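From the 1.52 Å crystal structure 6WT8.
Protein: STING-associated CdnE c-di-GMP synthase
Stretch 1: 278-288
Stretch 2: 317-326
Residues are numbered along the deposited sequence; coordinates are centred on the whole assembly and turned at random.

Stretch 1 (278-288) SFHINAICYNI
Stretch 2 (317-326) SYRDNIKSVD

Stretch 1 is helical from Ser278, with phi/psi near -63/-42 through its body and i to i+4 backbone bonds such as Ala283 N to Phe279 O (3.1 Å) and Asn287 N to Ala283 O (3.0 Å); Tyr286 departs to -65/-29, Asn287 to -79/-13 and Ile288 to -69/138. Stretch 2 leaves a helix and continues as a loop that crosses stretch 1 obliquely, in the opposite sense: Ile322 CA lies 6.9 Å from Asn287 CA, and Ser324 CA comes within 4.9 Å of Ala283 CA. No direct hydrogen bond joins the two; packing and three waters do the work.

In the helical part of stretch 2, Tyr318 (chi1 t, chi2 67°) has a side chain long enough to bring its OH to 3.2 Å from Asn287 OD1, although its CA-to-CB bond points sideways. Asn287 (chi1 t, chi2 -113°) points its CA-to-CB bond toward stretch 2. Water 3 donates to Tyr318 OH (2.7 Å) and to Asn287 O (2.9 Å), linking the tyrosine to the backbone of Asn287. The CA-to-CB bond of Arg319 (chi1 103°, between wells) is sideways and its side chain makes no contact. Asn321, at phi/psi -110/8, turns back on its own helix, its ND2 donating to Ser317 O (2.8 Å).

From Ile322 the loop is extended (phi/psi -77/124, -97/161 and -64/163 for Ile322, Lys323 and Ser324). Ile322, rotamer m,t, is buried and points toward the helix, a place that suits a branched apolar side chain; its aliphatic carbons also meet oxygens, CG1 3.7 Å from Asn287 OD1 and CG2 4.3 Å from Ala283 O. Lys323 contributes backbone instead: its O lies 3.5 Å from Ala283 CB, while its CA-to-CB bond is sideways and its extended side chain (m,t,t,t) makes no contact. Water 2 donates to both Lys323 O (2.7 Å) and Ala283 O (2.9 Å), bridging two acceptors that could not bond each other directly.

At Ser324 the small methyl of Ala283 permits close approach, with Ala283 CB 3.8 Å from Ser324 CA. Phe279 (chi1 t, chi2 99°) reaches Ser324 CB with its CZ at 3.3 Å. Ser324, chi1 p, directs OG to Asp326 OD1 (2.7 Å), a bond within the loop.

Val325 turns to phi/psi -60/-38 and has the largest covered area of any residue here. With chi1 t, its CG2 sits 3.8 Å from Tyr286 CB, 3.8 Å from Ala283 CA and 3.9 Å from Asn282 O. Its CG1 stands over one face of the Tyr286 ring (chi1 t, chi2 86°), 4.2 Å from the centroid and 6° off the normal, a CH-pi contact. Water 1 accepts from Val325 N (2.9 Å) and donates to Phe279 O (2.8 Å).

Asp326 (phi/psi -78/-2, chi1 p, chi2 18°) has its CA-to-CB bond away, but its end comes nearer. While OD1 accepts from Ser324 OG, OD2 lies near the plane of the Phe279 ring, 4.4 Å from Phe279 CE1, where the C-H edge is slightly positive.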

# COMPACT_ATOMS: atom_id res chain seq x y z
N SER A 278 0.69 8.02 -1.07
CA SER A 278 1.02 6.67 -1.53
C SER A 278 -0.15 6.00 -2.24
O SER A 278 0.03 5.42 -3.33
CB SER A 278 1.49 5.86 -0.32
OG SER A 278 1.79 4.55 -0.70
N PHE A 279 -1.36 6.12 -1.67
CA PHE A 279 -2.58 5.55 -2.24
C PHE A 279 -2.75 5.98 -3.70
O PHE A 279 -3.11 5.16 -4.57
CB PHE A 279 -3.72 6.04 -1.29
CG PHE A 279 -5.13 5.83 -1.75
CD1 PHE A 279 -5.84 4.72 -1.22
CD2 PHE A 279 -5.76 6.69 -2.60
CE1 PHE A 279 -7.16 4.47 -1.59
CE2 PHE A 279 -7.09 6.50 -2.94
CZ PHE A 279 -7.79 5.38 -2.46
N HIS A 280 -2.52 7.27 -3.98
CA HIS A 280 -2.73 7.78 -5.33
C HIS A 280 -1.63 7.33 -6.24
O HIS A 280 -1.89 7.04 -7.42
CB HIS A 280 -2.79 9.31 -5.33
CG HIS A 280 -3.78 9.84 -4.37
ND1 HIS A 280 -3.44 10.16 -3.07
CD2 HIS A 280 -5.13 10.07 -4.47
CE1 HIS A 280 -4.52 10.59 -2.43
NE2 HIS A 280 -5.55 10.58 -3.27
N ILE A 281 -0.37 7.30 -5.76
CA ILE A 281 0.73 6.81 -6.60
C ILE A 281 0.50 5.35 -6.96
O ILE A 281 0.68 4.95 -8.13
CB ILE A 281 2.08 7.00 -5.87
CG1 ILE A 281 2.40 8.48 -5.91
CG2 ILE A 281 3.19 6.23 -6.61
CD1 ILE A 281 3.62 8.87 -5.07
N ASN A 282 0.06 4.55 -5.98
CA ASN A 282 -0.23 3.14 -6.26
C ASN A 282 -1.25 3.05 -7.38
O ASN A 282 -1.11 2.25 -8.31
CB ASN A 282 -0.81 2.44 -5.04
CG ASN A 282 0.18 2.24 -3.90
OD1 ASN A 282 1.38 2.31 -4.09
ND2 ASN A 282 -0.37 1.99 -2.69
N ALA A 283 -2.35 3.82 -7.26
CA ALA A 283 -3.44 3.75 -8.23
C ALA A 283 -3.01 4.22 -9.62
O ALA A 283 -3.39 3.61 -10.63
CB ALA A 283 -4.63 4.61 -7.73
N ILE A 284 -2.20 5.28 -9.70
CA ILE A 284 -1.76 5.77 -11.01
C ILE A 284 -0.92 4.69 -11.69
O ILE A 284 -1.06 4.41 -12.90
CB ILE A 284 -0.97 7.08 -10.84
CG1 ILE A 284 -1.95 8.19 -10.41
CG2 ILE A 284 -0.16 7.40 -12.13
CD1 ILE A 284 -1.22 9.49 -9.88
N CYS A 285 0.01 4.09 -10.93
CA CYS A 285 0.87 3.07 -11.55
C CYS A 285 0.10 1.81 -11.91
O CYS A 285 0.32 1.22 -12.97
CB CYS A 285 2.05 2.75 -10.66
SG CYS A 285 3.20 4.14 -10.45
N TYR A 286 -0.82 1.41 -11.03
CA TYR A 286 -1.60 0.20 -11.23
C TYR A 286 -2.49 0.34 -12.45
O TYR A 286 -2.87 -0.66 -13.08
CB TYR A 286 -2.42 -0.04 -9.94
CG TYR A 286 -3.26 -1.28 -9.93
CD1 TYR A 286 -2.75 -2.48 -9.54
CD2 TYR A 286 -4.60 -1.22 -10.30
CE1 TYR A 286 -3.55 -3.61 -9.53
CE2 TYR A 286 -5.42 -2.36 -10.29
CZ TYR A 286 -4.86 -3.55 -9.91
OH TYR A 286 -5.63 -4.69 -9.88
N ASN A 287 -2.90 1.58 -12.78
CA ASN A 287 -3.83 1.75 -13.88
C ASN A 287 -3.13 1.66 -15.25
O ASN A 287 -3.82 1.54 -16.27
CB ASN A 287 -4.56 3.08 -13.65
CG ASN A 287 -5.51 3.44 -14.77
OD1 ASN A 287 -5.27 4.42 -15.48
ND2 ASN A 287 -6.51 2.65 -14.95
N ILE A 288 -1.79 1.70 -15.30
CA ILE A 288 -1.09 1.63 -16.58
C ILE A 288 -1.26 0.23 -17.16
O ILE A 288 -1.15 -0.78 -16.45
CB ILE A 288 0.40 2.01 -16.40
CG1 ILE A 288 0.51 3.48 -15.93
CG2 ILE A 288 1.19 1.88 -17.71
CD1 ILE A 288 1.91 3.96 -15.56
N SER A 317 -11.44 13.23 -19.39
CA SER A 317 -12.24 12.01 -19.25
C SER A 317 -11.37 10.83 -18.80
O SER A 317 -11.81 10.00 -17.99
CB SER A 317 -12.99 11.66 -20.55
OG SER A 317 -12.09 11.37 -21.60
N TYR A 318 -10.13 10.77 -19.28
CA TYR A 318 -9.20 9.74 -18.82
C TYR A 318 -8.94 9.88 -17.32
O TYR A 318 -9.04 8.90 -16.55
CB TYR A 318 -7.90 9.85 -19.60
CG TYR A 318 -6.90 8.81 -19.20
CD1 TYR A 318 -7.12 7.48 -19.47
CD2 TYR A 318 -5.75 9.15 -18.51
CE1 TYR A 318 -6.21 6.50 -19.08
CE2 TYR A 318 -4.84 8.19 -18.13
CZ TYR A 318 -5.08 6.89 -18.42
OH TYR A 318 -4.16 5.95 -18.02
N ARG A 319 -8.57 11.09 -16.86
CA ARG A 319 -8.21 11.15 -15.45
C ARG A 319 -9.43 10.93 -14.57
O ARG A 319 -9.31 10.31 -13.50
CB ARG A 319 -7.51 12.47 -15.14
CG ARG A 319 -8.29 13.51 -14.47
CD ARG A 319 -7.44 14.78 -14.21
NE ARG A 319 -8.28 15.90 -14.59
CZ ARG A 319 -8.11 16.71 -15.64
NH1 ARG A 319 -7.08 16.60 -16.47
NH2 ARG A 319 -9.01 17.65 -15.86
N ASP A 320 -10.60 11.33 -15.04
CA ASP A 320 -11.78 11.24 -14.20
C ASP A 320 -12.21 9.80 -13.96
O ASP A 320 -13.02 9.56 -13.05
CB ASP A 320 -12.93 12.01 -14.85
CG ASP A 320 -12.83 13.49 -14.60
OD1 ASP A 320 -11.97 13.92 -13.79
OD2 ASP A 320 -13.59 14.23 -15.26
N ASN A 321 -11.71 8.84 -14.73
CA ASN A 321 -12.16 7.47 -14.58
C ASN A 321 -11.11 6.54 -13.97
O ASN A 321 -11.32 5.33 -13.91
CB ASN A 321 -12.64 6.97 -15.95
CG ASN A 321 -14.02 7.54 -16.29
OD1 ASN A 321 -15.03 7.06 -15.78
ND2 ASN A 321 -14.05 8.62 -17.07
N ILE A 322 -9.98 7.09 -13.50
CA ILE A 322 -8.99 6.27 -12.83
C ILE A 322 -9.47 5.97 -11.41
O ILE A 322 -9.77 6.89 -10.63
CB ILE A 322 -7.62 6.98 -12.79
CG1 ILE A 322 -7.14 7.34 -14.23
CG2 ILE A 322 -6.59 6.06 -12.11
CD1 ILE A 322 -5.84 8.10 -14.21
N LYS A 323 -9.55 4.69 -11.08
CA LYS A 323 -9.98 4.25 -9.74
C LYS A 323 -8.77 3.97 -8.86
O LYS A 323 -7.66 3.76 -9.31
CB LYS A 323 -10.81 2.97 -9.84
CG LYS A 323 -12.12 3.20 -10.62
CD LYS A 323 -12.99 1.96 -10.57
CE LYS A 323 -14.28 2.23 -11.33
NZ LYS A 323 -15.16 1.00 -11.29
N SER A 324 -9.04 3.96 -7.55
CA SER A 324 -8.08 3.45 -6.59
C SER A 324 -7.86 1.96 -6.81
O SER A 324 -8.69 1.29 -7.44
CB SER A 324 -8.60 3.71 -5.18
OG SER A 324 -9.92 3.18 -5.03
N VAL A 325 -6.75 1.43 -6.25
CA VAL A 325 -6.47 0.00 -6.47
C VAL A 325 -7.61 -0.83 -5.94
O VAL A 325 -7.97 -1.85 -6.55
CB VAL A 325 -5.13 -0.39 -5.82
CG1 VAL A 325 -4.91 -1.96 -5.87
CG2 VAL A 325 -4.02 0.37 -6.50
N ASP A 326 -8.20 -0.44 -4.81
CA ASP A 326 -9.29 -1.24 -4.23
C ASP A 326 -10.62 -1.04 -4.96
O ASP A 326 -11.62 -1.68 -4.61
CB ASP A 326 -9.42 -0.98 -2.72
CG ASP A 326 -9.83 0.45 -2.39
OD1 ASP A 326 -10.35 1.17 -3.28
OD2 ASP A 326 -9.66 0.87 -1.21
O HOH W 1 -5.04 3.08 -4.51
O HOH W 2 -5.80 2.08 -10.29
O HOH W 3 -4.19 3.32 -18.58